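Side-chain contacts in putative phosphosugar isomerases (Salmonella typhimurium LT2, PDB 3FKJ), which probably binds carbohydrate derivatives and may act as an isomerase of phosphorylated sugars, built on the SIS fold: residues R29-I34 with Q38-V43; G58-D63 with S270-P275; D188-A193 with H317-D322; E236-N241 with L326-A331. All blocks are in the same frame, centred on the assembly; numbering follows the deposited sequence.

In the fold
The four contacts sample both halves of a chain that carries two parallel sheets. Contact 1 joins a helix to the entry of strand 42-47 of the five-stranded sheet. Contact 2 spans the halves: residues 58-63 lie beside that sheet, residues 270-275 follow a strand of the four-stranded one, and the second subunit packs close by. The nearest atoms of contacts 1 and 2 are about 5 Å apart, and those of contacts 2 and 3 about 6 Å. Contacts 3 and 4 share helix 313-331, with centres 18 Å apart, whereas contacts 1 and 4 have centres 40 Å apart, across the chain's centre. A thiocyanate ion, probably from the crystallisation liquor, lies at contact 3.

Contact 1 of 4, residues R29-I34 with Q38-V43; sequences RIISDI and QNIERV
The backbones of Ile34 and Gln38 are tied directly, Gln38 N donating to Ile34 O at 3.0 Å in a somewhat bent bond (134° at the hydrogen). The bond lies where helix 22-35 gives way to the segment leading into strand 42-47.

The side chains gather on one methyl group. Ile34 CG2 stands anti to its own backbone N, a consequence of chi1 of -66°, and faces the 38-43 segment. Gln38 runs alongside it in the same direction, its aliphatic stem supplying the contact: Gln38 CG is 3.7 Å from Ile34 CG2, and CD follows at 3.8 Å from the same methyl. Ile40 closes in on the same group, its CG1 and CD1 each approaching Ile34 CG2 to 4.0 Å. The terminal methyl of Ile40 also meets Ile31, where Ile40 CD1 lies 4.0 Å from Ile31 CG2 and the two side chains cross at roughly a right angle. While its stem packs, the amide of Gln38 folds back on its own segment: NE2 donates to Asn39 O at 2.8 Å and is also hydrogen-bonded to Ser91 O, so NE2 is gripped by two carbonyl oxygens as the carbon part serves the apolar cluster.

This is the junction that leads into strand 42-47, a member of the five-stranded parallel sheet of the SIS fold. Ile34 and Ile40 both rest on Val92 of strand 91-97, Ile31 and Ile34 share Ile120 of strand 118-123, and helix 155-170 covers Ile31 and Ile40 through Ile166.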
# COMPACT_ATOMS: atom_id res chain seq x y z
N ARG A 29 -13.68 19.32 17.71
CA ARG A 29 -15.14 19.54 17.58
C ARG A 29 -15.77 18.50 16.67
O ARG A 29 -16.84 17.98 16.96
CB ARG A 29 -15.49 20.89 16.97
CG ARG A 29 -15.05 22.13 17.70
CD ARG A 29 -15.42 23.41 16.86
NE ARG A 29 -15.05 23.33 15.43
CZ ARG A 29 -15.82 22.83 14.45
NH1 ARG A 29 -17.04 22.34 14.71
NH2 ARG A 29 -15.36 22.79 13.21
N ILE A 30 -15.11 18.19 15.56
CA ILE A 30 -15.71 17.24 14.62
C ILE A 30 -15.91 15.86 15.26
O ILE A 30 -17.00 15.26 15.16
CB ILE A 30 -14.95 17.18 13.28
CG1 ILE A 30 -15.11 18.53 12.56
CG2 ILE A 30 -15.46 16.00 12.41
CD1 ILE A 30 -14.17 18.78 11.42
N ILE A 31 -14.88 15.38 15.97
CA ILE A 31 -14.90 14.04 16.54
C ILE A 31 -15.85 13.95 17.74
O ILE A 31 -16.52 12.92 17.89
CB ILE A 31 -13.46 13.54 16.88
CG1 ILE A 31 -12.59 13.52 15.59
CG2 ILE A 31 -13.48 12.16 17.57
CD1 ILE A 31 -13.17 12.75 14.35
N SER A 32 -15.93 15.01 18.57
CA SER A 32 -16.94 15.07 19.65
C SER A 32 -18.36 15.03 19.09
O SER A 32 -19.20 14.26 19.59
CB SER A 32 -16.82 16.33 20.51
OG SER A 32 -15.48 16.65 20.80
N ASP A 33 -18.62 15.86 18.08
CA ASP A 33 -19.93 15.88 17.45
C ASP A 33 -20.33 14.51 16.93
O ASP A 33 -21.42 14.02 17.19
CB ASP A 33 -19.99 16.90 16.32
CG ASP A 33 -21.41 17.36 16.02
OD1 ASP A 33 -21.92 18.23 16.76
OD2 ASP A 33 -22.03 16.85 15.07
N ILE A 34 -19.43 13.86 16.21
CA ILE A 34 -19.70 12.53 15.69
C ILE A 34 -19.96 11.53 16.82
O ILE A 34 -20.91 10.75 16.75
CB ILE A 34 -18.54 12.04 14.83
CG1 ILE A 34 -18.41 12.90 13.56
CG2 ILE A 34 -18.73 10.55 14.52
CD1 ILE A 34 -16.98 12.87 12.91
N GLN A 38 -22.97 8.64 17.18
CA GLN A 38 -22.70 7.25 16.85
C GLN A 38 -21.44 6.78 17.56
O GLN A 38 -20.77 7.55 18.23
CB GLN A 38 -22.48 7.10 15.34
CG GLN A 38 -21.30 7.92 14.82
CD GLN A 38 -20.95 7.63 13.38
OE1 GLN A 38 -21.66 8.05 12.45
NE2 GLN A 38 -19.85 6.94 13.18
N ASN A 39 -21.12 5.51 17.40
CA ASN A 39 -19.80 5.00 17.76
C ASN A 39 -18.83 5.25 16.62
O ASN A 39 -19.25 5.39 15.48
CB ASN A 39 -19.84 3.49 18.01
CG ASN A 39 -20.89 3.10 19.01
OD1 ASN A 39 -21.19 3.85 19.94
ND2 ASN A 39 -21.47 1.92 18.82
N ILE A 40 -17.53 5.31 16.94
CA ILE A 40 -16.49 5.25 15.94
C ILE A 40 -15.79 3.93 16.08
O ILE A 40 -14.83 3.81 16.83
CB ILE A 40 -15.48 6.43 15.97
CG1 ILE A 40 -16.20 7.78 15.84
CG2 ILE A 40 -14.47 6.28 14.79
CD1 ILE A 40 -15.29 9.01 15.98
N GLU A 41 -16.26 2.94 15.32
CA GLU A 41 -15.69 1.59 15.36
C GLU A 41 -14.69 1.33 14.24
O GLU A 41 -13.80 0.48 14.38
CB GLU A 41 -16.81 0.55 15.30
CG GLU A 41 -17.62 0.47 16.58
CD GLU A 41 -18.94 -0.24 16.38
OE1 GLU A 41 -19.02 -1.19 15.58
OE2 GLU A 41 -19.91 0.18 17.01
N ARG A 42 -14.87 2.03 13.12
CA ARG A 42 -14.03 1.89 11.93
C ARG A 42 -13.83 3.26 11.32
O ARG A 42 -14.75 4.08 11.33
CB ARG A 42 -14.68 0.98 10.91
CG ARG A 42 -15.14 -0.35 11.45
CD ARG A 42 -15.55 -1.25 10.32
NE ARG A 42 -14.40 -1.73 9.54
CZ ARG A 42 -13.84 -2.95 9.64
NH1 ARG A 42 -14.32 -3.86 10.48
NH2 ARG A 42 -12.80 -3.26 8.87
N VAL A 43 -12.62 3.50 10.83
CA VAL A 43 -12.28 4.66 10.02
C VAL A 43 -11.80 4.17 8.65
O VAL A 43 -11.09 3.14 8.56
CB VAL A 43 -11.15 5.50 10.70
CG1 VAL A 43 -10.86 6.76 9.91
CG2 VAL A 43 -11.56 5.85 12.10

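Contact 2 of 4, residues G58-D63 with S270-P275; sequences GKYFLD and SGRTRP
Tyr60 and Thr273 approach from opposite directions, the hydroxyl Tyr60 OH coming to 3.8 Å from the methyl Thr273 CG2. With chi1 at 180°, Tyr60 stretches out from its helix, which lets one ring bridge backbones whose nearest CA atoms, those of Tyr60 and Thr273, are 12.0 Å apart. Arg272 comes in at a slant: its guanidinium plane is turned 63° from the tyrosine ring, and Arg272 NH2 stays 4.2 Å from Tyr60 OH, too far for a bond between them.

What brings the two polar groups together is a third residue. Glu310 OE2 is hydrogen-bonded to Tyr60 OH and forms a salt bridge with Arg272 NH2, so one carboxylate oxygen serves both segments. A bend at chi3 in the arginine chain brings its planar end round to this position. Thr273 turns its methyl to the tyrosine while OG1 is hydrogen-bonded to Ser219 OG.

In terms of the fold, the contact links the two sheet-bearing halves of the chain. Helix 56-65 packs on strands 42-47 and 70-75 of the five-stranded sheet, while residues 270-275 follow strand 263-268 of the four-stranded one and lead into helix 274-286. Between strand 263-268 and helix 274-286 a type I beta turn runs from Gly271 to Arg274, closed by Arg274 N donating to Gly271 O at 3.2 Å, and it presents Arg272 and Thr273 to the tyrosine. The second subunit packs against the same place, its Ala82 on Tyr60, its His81 on Arg272 and its Glu78 on Thr273.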
# COMPACT_ATOMS: atom_id res chain seq x y z
N GLY A 58 -1.91 9.93 9.79
CA GLY A 58 -2.96 9.46 10.64
C GLY A 58 -3.16 7.95 10.61
O GLY A 58 -3.39 7.32 11.67
N LYS A 59 -3.11 7.37 9.41
CA LYS A 59 -3.23 5.92 9.26
C LYS A 59 -2.17 5.23 10.12
O LYS A 59 -2.49 4.36 10.95
CB LYS A 59 -3.10 5.51 7.77
CG LYS A 59 -3.26 3.99 7.50
CD LYS A 59 -2.21 3.44 6.57
CE LYS A 59 -2.48 1.99 6.10
NZ LYS A 59 -2.74 0.96 7.16
N TYR A 60 -0.92 5.66 9.96
CA TYR A 60 0.20 5.06 10.68
C TYR A 60 0.05 5.21 12.21
O TYR A 60 0.28 4.25 12.97
CB TYR A 60 1.56 5.61 10.15
CG TYR A 60 2.78 5.02 10.85
CD1 TYR A 60 3.15 3.70 10.63
CD2 TYR A 60 3.52 5.76 11.75
CE1 TYR A 60 4.23 3.13 11.28
CE2 TYR A 60 4.63 5.18 12.44
CZ TYR A 60 4.98 3.88 12.17
OH TYR A 60 6.06 3.30 12.81
N PHE A 61 -0.34 6.40 12.66
CA PHE A 61 -0.57 6.64 14.09
C PHE A 61 -1.60 5.68 14.69
O PHE A 61 -1.39 5.07 15.76
CB PHE A 61 -1.01 8.11 14.31
CG PHE A 61 -1.32 8.45 15.74
CD1 PHE A 61 -0.31 8.77 16.63
CD2 PHE A 61 -2.63 8.49 16.19
CE1 PHE A 61 -0.59 9.11 17.96
CE2 PHE A 61 -2.95 8.84 17.52
CZ PHE A 61 -1.92 9.15 18.41
N LEU A 62 -2.72 5.51 13.99
CA LEU A 62 -3.78 4.65 14.48
C LEU A 62 -3.36 3.21 14.41
O LEU A 62 -3.61 2.46 15.33
CB LEU A 62 -5.09 4.88 13.72
CG LEU A 62 -5.71 6.28 13.87
CD1 LEU A 62 -6.90 6.44 12.84
CD2 LEU A 62 -6.21 6.52 15.32
N ASP A 63 -2.72 2.79 13.32
CA ASP A 63 -2.26 1.41 13.22
C ASP A 63 -1.32 1.07 14.37
O ASP A 63 -1.34 -0.04 14.87
CB ASP A 63 -1.52 1.16 11.90
CG ASP A 63 -2.45 1.12 10.72
OD1 ASP A 63 -3.69 1.05 10.89
OD2 ASP A 63 -1.93 1.14 9.61
N SER A 270 13.00 8.78 12.22
CA SER A 270 13.37 8.56 13.60
C SER A 270 12.56 7.40 14.14
O SER A 270 11.62 6.90 13.49
CB SER A 270 13.08 9.81 14.43
OG SER A 270 11.68 9.94 14.64
N GLY A 271 12.87 6.99 15.35
CA GLY A 271 12.06 6.06 16.05
C GLY A 271 12.18 4.65 15.54
O GLY A 271 13.23 4.23 15.04
N ARG A 272 11.09 3.90 15.68
CA ARG A 272 11.16 2.42 15.69
C ARG A 272 11.61 1.72 14.40
O ARG A 272 12.29 0.68 14.48
CB ARG A 272 9.85 1.84 16.17
CG ARG A 272 9.62 2.11 17.67
CD ARG A 272 8.18 1.88 18.05
NE ARG A 272 7.26 2.81 17.41
CZ ARG A 272 5.92 2.72 17.46
NH1 ARG A 272 5.34 1.75 18.11
NH2 ARG A 272 5.15 3.61 16.85
N THR A 273 11.28 2.30 13.24
CA THR A 273 11.60 1.67 11.95
C THR A 273 12.95 2.11 11.38
O THR A 273 13.42 1.58 10.37
CB THR A 273 10.44 1.85 10.92
OG1 THR A 273 10.38 3.22 10.47
CG2 THR A 273 9.10 1.46 11.57
N ARG A 274 13.63 3.02 12.07
CA ARG A 274 14.96 3.46 11.63
C ARG A 274 15.94 2.34 11.27
O ARG A 274 16.65 2.44 10.27
CB ARG A 274 15.58 4.35 12.70
CG ARG A 274 16.79 5.12 12.26
CD ARG A 274 17.11 6.13 13.32
NE ARG A 274 18.31 6.87 12.95
CZ ARG A 274 18.36 7.92 12.13
NH1 ARG A 274 17.27 8.41 11.58
NH2 ARG A 274 19.54 8.47 11.86
N PRO A 275 16.02 1.28 12.09
CA PRO A 275 16.92 0.19 11.70
C PRO A 275 16.63 -0.46 10.33
O PRO A 275 17.54 -0.98 9.69
CB PRO A 275 16.73 -0.83 12.84
CG PRO A 275 16.30 0.03 14.01
CD PRO A 275 15.37 1.01 13.39

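Contact 3 of 4, residues D188-A193 with H317-D322. With SCN (thiocyanate ion), chain C.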
# COMPACT_ATOMS: atom_id res chain seq x y z
N ASP A 188 8.16 25.81 13.46
CA ASP A 188 9.56 26.18 13.64
C ASP A 188 10.50 25.10 13.13
O ASP A 188 11.50 25.42 12.48
CB ASP A 188 9.88 26.46 15.10
CG ASP A 188 9.29 27.80 15.59
OD1 ASP A 188 8.76 28.63 14.75
OD2 ASP A 188 9.28 27.95 16.83
N VAL A 189 10.18 23.84 13.41
CA VAL A 189 10.99 22.73 12.90
C VAL A 189 10.95 22.69 11.35
O VAL A 189 12.00 22.59 10.71
CB VAL A 189 10.62 21.37 13.57
CG1 VAL A 189 11.14 20.17 12.75
CG2 VAL A 189 11.19 21.32 15.00
N VAL A 190 9.75 22.79 10.76
CA VAL A 190 9.62 22.82 9.29
C VAL A 190 10.48 23.94 8.69
O VAL A 190 11.29 23.70 7.78
CB VAL A 190 8.13 22.89 8.82
CG1 VAL A 190 8.03 23.32 7.35
CG2 VAL A 190 7.42 21.49 9.01
N HIS A 191 10.36 25.16 9.22
CA HIS A 191 11.16 26.30 8.69
C HIS A 191 12.67 26.11 8.85
O HIS A 191 13.43 26.34 7.92
CB HIS A 191 10.69 27.63 9.28
CG HIS A 191 9.25 27.94 8.98
ND1 HIS A 191 8.54 28.89 9.67
CD2 HIS A 191 8.39 27.39 8.08
CE1 HIS A 191 7.30 28.94 9.19
NE2 HIS A 191 7.19 28.03 8.23
N GLY A 192 13.10 25.63 10.01
CA GLY A 192 14.51 25.29 10.21
C GLY A 192 15.05 24.21 9.28
O GLY A 192 16.19 24.28 8.83
N ALA A 193 14.23 23.21 8.99
CA ALA A 193 14.60 22.10 8.11
C ALA A 193 14.72 22.56 6.64
O ALA A 193 15.68 22.21 5.93
CB ALA A 193 13.55 20.94 8.23
N HIS A 317 9.00 15.22 6.06
CA HIS A 317 9.56 14.90 4.74
C HIS A 317 8.75 15.60 3.65
O HIS A 317 9.34 16.17 2.78
CB HIS A 317 9.58 13.39 4.46
CG HIS A 317 10.65 12.63 5.19
ND1 HIS A 317 12.00 12.87 5.01
CD2 HIS A 317 10.57 11.64 6.11
CE1 HIS A 317 12.69 12.05 5.78
NE2 HIS A 317 11.85 11.30 6.46
N ASN A 318 7.41 15.57 3.70
CA ASN A 318 6.59 16.24 2.69
C ASN A 318 7.07 17.70 2.53
O ASN A 318 7.26 18.19 1.43
CB ASN A 318 5.09 16.29 3.09
CG ASN A 318 4.34 14.95 2.96
OD1 ASN A 318 4.79 13.97 2.36
ND2 ASN A 318 3.13 14.96 3.51
N CYS A 319 7.29 18.38 3.64
CA CYS A 319 7.73 19.77 3.62
C CYS A 319 9.17 19.98 3.13
O CYS A 319 9.43 20.88 2.33
CB CYS A 319 7.57 20.40 5.01
SG CYS A 319 5.86 20.41 5.61
N VAL A 320 10.09 19.15 3.60
CA VAL A 320 11.50 19.29 3.26
C VAL A 320 11.70 19.02 1.77
O VAL A 320 12.49 19.69 1.11
CB VAL A 320 12.39 18.36 4.14
CG1 VAL A 320 13.75 18.09 3.48
CG2 VAL A 320 12.56 18.95 5.56
N LEU A 321 10.93 18.06 1.24
CA LEU A 321 10.98 17.69 -0.18
C LEU A 321 10.60 18.83 -1.12
O LEU A 321 11.10 18.87 -2.24
CB LEU A 321 10.10 16.43 -0.46
CG LEU A 321 10.70 15.06 -0.11
CD1 LEU A 321 9.63 13.97 -0.11
CD2 LEU A 321 11.86 14.72 -1.04
N ASP A 322 9.74 19.75 -0.68
CA ASP A 322 9.38 20.93 -1.49
C ASP A 322 10.62 21.64 -1.98
O ASP A 322 10.65 22.14 -3.11
CB ASP A 322 8.51 21.93 -0.72
CG ASP A 322 7.03 21.55 -0.67
OD1 ASP A 322 6.58 20.72 -1.48
OD2 ASP A 322 6.29 22.09 0.18
S SCN C . 2.59 19.00 7.03
C SCN C . 2.45 18.38 5.37
N SCN C . 2.35 17.95 4.29
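Val190 and Ala193, one helical turn apart, meet Cys319 and Val320 in a small apolar interface between two helices. Along the second helix, His317 comes first and turns to the sheet, its NE2 hydrogen-bonded to Gln268 O. Asn318 faces the bound thiocyanate, its ND2 donating to the ion's nitrogen at 3.2 Å in a fairly straight bond (157° at the hydrogen); this ion probably came from the crystallisation liquor. Cys319 is next and divides its contacts: Cys319 CB touches Val190 CG1 at 3.8 Å, Cys319 SG touches Val190 CG2 at 3.9 Å, and the same SG lies 3.8 Å from the thiocyanate sulfur. Both methyls of Val190 pack against the cysteine from one side. Val320 follows, its CG2 held beside the backbone N with chi1 of 159° and pressed to Ala193 CB at 3.5 Å, tighter than usual for two carbons. Cys319 O is also hydrogen-bonded to Gln194 NE2 of helix 186-196.

Helix 313-331 thereby lies between helix 186-196 and the four-stranded sheet: Val320 and Leu321 also touch Ile294 of strand 290-295, Leu321 meets Leu267 of strand 263-268, and Asn318 packs on Ala225 of helix 223-238.

Contact 4 of 4, residues E236-N241 with L326-A331; sequences EMQWIN and LALATA
Gln238 lays its amide against Ala329, and its side chain can be followed outward to that meeting. CB points toward helix 313-331 without touching residues 326-331. At CG the chain bends, chi2 being -64°, and the first real approach comes at the next atom, where Gln238 CD lies 4.0 Å from Ala329 CA. The two amide atoms beyond it differ in their closest neighbours. Gln238 OE1 comes to 3.7 Å from Ala329 CA and, a little farther off, 4.1 Å from Leu328 CG. Gln238 NE2 sits over the alanine methyl, 3.5 Å from Ala329 CB.

The amide packs on carbon here, yet its polar atoms have hydrogen-bond partners. NE2 donates to Met237 O, the carbonyl of the preceding selenomethionine, at 2.7 Å; the bond is bent to 133° at the hydrogen and the donor lies 33° off the carbonyl plane. NE2 is also hydrogen-bonded to His334 O, and OE1 is hydrogen-bonded to Arg332 NH1, which together should fix the rotation of this buried group.

The setting is a beta-alpha-beta crossover. Strand 213-218 is followed by helix 223-238 and then by strand 241-246, its parallel neighbour in the four-stranded sheet, and the contact lies where the chain leaves the helix for the second strand. Trp239 makes that turn with a positive phi, after which Ile240 points back toward helix 313-331. Ile240 CD1 and Leu328 CD2 meet tip to tip at 4.2 Å. On either side of Ile240 in sequence, Trp239 NE1 and Asn241 OD1 are hydrogen-bonded to Glu256 OE1 and Tyr215 OH, respectively, of the second subunit.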
# COMPACT_ATOMS: atom_id res chain seq x y z
N GLU A 236 4.36 12.41 -11.82
CA GLU A 236 3.39 13.44 -12.20
C GLU A 236 4.01 14.74 -12.69
O GLU A 236 3.55 15.32 -13.69
CB GLU A 236 2.44 13.76 -11.03
CG GLU A 236 1.28 14.69 -11.39
CD GLU A 236 0.46 15.05 -10.18
OE1 GLU A 236 0.35 14.18 -9.28
OE2 GLU A 236 -0.06 16.20 -10.12
N MSE A 237 5.02 15.22 -11.97
CA MSE A 237 5.43 16.63 -12.08
C MSE A 237 6.81 16.78 -12.67
O MSE A 237 7.29 17.91 -12.84
CB MSE A 237 5.35 17.30 -10.73
CG MSE A 237 3.94 17.26 -10.09
SE MSE A 237 3.59 18.74 -8.81
CE MSE A 237 2.34 17.85 -7.71
N GLN A 238 7.44 15.65 -12.99
CA GLN A 238 8.76 15.65 -13.61
C GLN A 238 8.91 14.70 -14.76
O GLN A 238 9.91 14.75 -15.44
CB GLN A 238 9.86 15.35 -12.57
CG GLN A 238 10.12 16.44 -11.57
CD GLN A 238 10.64 17.71 -12.20
OE1 GLN A 238 11.80 17.79 -12.56
NE2 GLN A 238 9.79 18.71 -12.31
N TRP A 239 7.94 13.83 -14.99
CA TRP A 239 8.04 12.74 -15.97
C TRP A 239 9.32 11.89 -15.81
O TRP A 239 9.96 11.58 -16.79
CB TRP A 239 7.88 13.22 -17.41
CG TRP A 239 6.68 14.04 -17.68
CD1 TRP A 239 5.46 13.96 -17.03
CD2 TRP A 239 6.52 15.02 -18.71
NE1 TRP A 239 4.58 14.88 -17.57
CE2 TRP A 239 5.21 15.55 -18.60
CE3 TRP A 239 7.36 15.52 -19.73
CZ2 TRP A 239 4.73 16.56 -19.44
CZ3 TRP A 239 6.88 16.54 -20.56
CH2 TRP A 239 5.57 17.03 -20.41
N ILE A 240 9.64 11.50 -14.57
CA ILE A 240 10.79 10.61 -14.26
C ILE A 240 10.21 9.28 -13.77
O ILE A 240 9.36 9.26 -12.88
CB ILE A 240 11.68 11.23 -13.14
CG1 ILE A 240 12.41 12.48 -13.64
CG2 ILE A 240 12.68 10.19 -12.58
CD1 ILE A 240 12.83 13.47 -12.51
N ASN A 241 10.67 8.18 -14.35
CA ASN A 241 10.17 6.90 -14.01
C ASN A 241 10.51 6.64 -12.55
O ASN A 241 11.61 6.99 -12.09
CB ASN A 241 10.82 5.81 -14.86
CG ASN A 241 10.54 5.96 -16.33
OD1 ASN A 241 9.42 5.71 -16.78
ND2 ASN A 241 11.57 6.32 -17.09
N LEU A 326 11.71 21.79 -6.03
CA LEU A 326 11.91 23.04 -6.77
C LEU A 326 13.33 23.09 -7.37
O LEU A 326 13.51 23.41 -8.54
CB LEU A 326 11.68 24.26 -5.86
CG LEU A 326 11.43 25.62 -6.50
CD1 LEU A 326 10.16 25.58 -7.34
CD2 LEU A 326 11.34 26.68 -5.43
N ALA A 327 14.33 22.79 -6.56
CA ALA A 327 15.70 22.73 -7.05
C ALA A 327 15.85 21.80 -8.27
O ALA A 327 16.52 22.15 -9.25
CB ALA A 327 16.65 22.31 -5.95
N LEU A 328 15.21 20.62 -8.23
CA LEU A 328 15.31 19.65 -9.32
C LEU A 328 14.58 20.16 -10.56
O LEU A 328 15.15 20.16 -11.67
CB LEU A 328 14.75 18.31 -8.91
CG LEU A 328 14.89 17.18 -9.91
CD1 LEU A 328 16.38 16.90 -10.11
CD2 LEU A 328 14.13 15.96 -9.39
N ALA A 329 13.36 20.64 -10.35
CA ALA A 329 12.54 21.19 -11.44
C ALA A 329 13.25 22.33 -12.17
O ALA A 329 13.19 22.41 -13.39
CB ALA A 329 11.15 21.63 -10.92
N THR A 330 13.93 23.20 -11.44
CA THR A 330 14.67 24.31 -12.08
C THR A 330 15.86 23.75 -12.86
O THR A 330 15.99 24.06 -14.04
CB THR A 330 15.11 25.36 -11.05
OG1 THR A 330 14.02 25.60 -10.15
CG2 THR A 330 15.50 26.70 -11.72
N ALA A 331 16.66 22.87 -12.23
CA ALA A 331 17.80 22.22 -12.91
C ALA A 331 17.38 21.48 -14.17
O ALA A 331 18.14 21.44 -15.13
CB ALA A 331 18.54 21.27 -12.00